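Local coordinates for putative DNA-binding protein (Salmonella choleraesuis, PDB 2HX0), which probably binds DNA and holds magnesium through a cluster of histidines, at residues 60-65 / 107-112. The protein carries 2 engineered substitutions. Numbering follows the deposited sequence.
Sequences ALRYAG and HMMPGC. With MG (magnesium ion), chain B.
The Arg62 guanidinium lies nearly flat on the His107 imidazole, planes 14° apart and centres 4.0 Å from one another. The overlap is offset toward the rim of both groups: NH2 of Arg62 sits over one ring face, 3.2 Å from CD2 of His107, and CD2 lies over one face of the guanidinium. In both residues CG is anti to the backbone N (chi1 -176° in His107), and the two side chains run side by side in the same direction. His107 ND1 binds magnesium at 2.6 Å, with the ion lying well out of the ring plane, on the side that faces Arg62; His91, His93 and a water are its other ligands. Arg62 and His107 form an antiparallel hydrogen-bonded pair joining strands 59-62 and 103-108 in the large sheet of the PCC domain: Arg62 N to His107 O is 2.8 Å, and His107 N to Arg62 O is 2.9 Å. Past this pair, Met109 N still reaches Ala60 O (3.1 Å), approaching from above the carbonyl plane. Gly111 then turns the chain, close by Ala60 CB, and Cys112 SG accepts a nearly straight bond from Ala60 N (3.3 Å, 171° at the hydrogen).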
loop_
_atom_site.group_PDB
_atom_site.type_symbol
_atom_site.label_atom_id
_atom_site.label_comp_id
_atom_site.label_asym_id
_atom_site.label_seq_id
_atom_site.Cartn_x
_atom_site.Cartn_y
_atom_site.Cartn_z
ATOM N N ALA A 60 14.692 5.029 11.063
ATOM C CA ALA A 60 14.310 6.093 11.979
ATOM C C ALA A 60 12.790 6.156 12.019
ATOM O O ALA A 60 12.147 6.479 11.019
ATOM C CB ALA A 60 14.885 7.425 11.502
ATOM N N LEU A 61 12.220 5.837 13.177
ATOM C CA LEU A 61 10.774 5.841 13.339
ATOM C C LEU A 61 10.334 6.555 14.604
ATOM O O LEU A 61 11.012 6.501 15.627
ATOM C CB LEU A 61 10.247 4.405 13.402
ATOM C CG LEU A 61 10.357 3.539 12.150
ATOM C CD1 LEU A 61 9.960 2.109 12.483
ATOM C CD2 LEU A 61 9.459 4.112 11.063
ATOM N N ARG A 62 9.192 7.225 14.527
ATOM C CA ARG A 62 8.625 7.890 15.688
ATOM C C ARG A 62 7.371 7.072 15.971
ATOM O O ARG A 62 6.423 7.089 15.185
ATOM C CB ARG A 62 8.255 9.340 15.366
ATOM C CG ARG A 62 7.838 10.146 16.585
ATOM C CD ARG A 62 7.479 11.576 16.204
ATOM N NE ARG A 62 6.269 11.627 15.392
ATOM C CZ ARG A 62 5.761 12.738 14.868
ATOM N NH1 ARG A 62 6.360 13.906 15.065
ATOM N NH2 ARG A 62 4.650 12.684 14.147
ATOM N N TYR A 63 7.365 6.338 17.077
ATOM C CA TYR A 63 6.214 5.506 17.406
ATOM C C TYR A 63 4.985 6.305 17.830
ATOM O O TYR A 63 5.092 7.467 18.230
ATOM C CB TYR A 63 6.594 4.492 18.486
ATOM C CG TYR A 63 7.716 3.559 18.073
ATOM C CD1 TYR A 63 7.808 3.079 16.767
ATOM C CD2 TYR A 63 8.671 3.139 18.992
ATOM C CE1 TYR A 63 8.827 2.202 16.388
ATOM C CE2 TYR A 63 9.688 2.260 18.625
ATOM C CZ TYR A 63 9.760 1.796 17.323
ATOM O OH TYR A 63 10.758 0.911 16.972
ATOM N N ALA A 64 3.821 5.666 17.732
ATOM C CA ALA A 64 2.539 6.281 18.063
ATOM C C ALA A 64 2.520 7.093 19.353
ATOM O O ALA A 64 2.842 6.582 20.426
ATOM C CB ALA A 64 1.458 5.208 18.115
ATOM N N GLY A 65 2.137 8.359 19.227
ATOM C CA GLY A 65 2.046 9.247 20.375
ATOM C C GLY A 65 3.346 9.682 21.024
ATOM O O GLY A 65 3.322 10.444 21.991
ATOM N N HIS A 107 5.786 6.479 12.431
ATOM C CA HIS A 107 5.889 7.679 11.613
ATOM C C HIS A 107 7.339 7.719 11.128
ATOM O O HIS A 107 8.264 7.693 11.941
ATOM C CB HIS A 107 5.569 8.896 12.491
ATOM C CG HIS A 107 5.542 10.201 11.758
ATOM N ND1 HIS A 107 4.543 10.541 10.872
ATOM C CD2 HIS A 107 6.372 11.269 11.817
ATOM C CE1 HIS A 107 4.758 11.764 10.418
ATOM N NE2 HIS A 107 5.862 12.228 10.975
HETATM N N MSE A 108 7.547 7.762 9.816
HETATM C CA MSE A 108 8.901 7.784 9.284
HETATM C C MSE A 108 9.590 9.120 9.529
HETATM O O MSE A 108 9.004 10.182 9.324
HETATM C CB MSE A 108 8.895 7.472 7.786
HETATM C CG MSE A 108 10.283 7.334 7.197
HETATM SE SE MSE A 108 10.231 6.610 5.412
HETATM C CE MSE A 108 10.367 8.248 4.407
HETATM N N MSE A 109 10.839 9.051 9.977
HETATM C CA MSE A 109 11.635 10.240 10.258
HETATM C C MSE A 109 12.909 10.213 9.421
HETATM O O MSE A 109 13.261 9.185 8.847
HETATM C CB MSE A 109 12.034 10.275 11.737
HETATM C CG MSE A 109 10.882 10.309 12.720
HETATM SE SE MSE A 109 9.860 11.932 12.584
HETATM C CE MSE A 109 11.170 13.176 13.249
ATOM N N PRO A 110 13.613 11.350 9.332
ATOM C CA PRO A 110 14.851 11.363 8.550
ATOM C C PRO A 110 15.860 10.425 9.216
ATOM O O PRO A 110 15.946 10.368 10.443
ATOM C CB PRO A 110 15.287 12.823 8.623
ATOM C CG PRO A 110 13.990 13.556 8.716
ATOM C CD PRO A 110 13.218 12.719 9.711
ATOM N N GLY A 111 16.612 9.682 8.413
ATOM C CA GLY A 111 17.589 8.768 8.971
ATOM C C GLY A 111 17.494 7.337 8.473
ATOM O O GLY A 111 18.305 6.493 8.856
ATOM N N CYS A 112 16.506 7.045 7.635
ATOM C CA CYS A 112 16.361 5.697 7.087
ATOM C C CYS A 112 17.310 5.599 5.900
ATOM O O CYS A 112 17.223 6.397 4.969
ATOM C CB CYS A 112 14.925 5.465 6.620
ATOM S SG CYS A 112 13.723 5.497 7.952
HETATM MG MG MG B . 2.025 10.266 11.214
HETATM O O HOH W 1 -0.309 10.371 12.144
#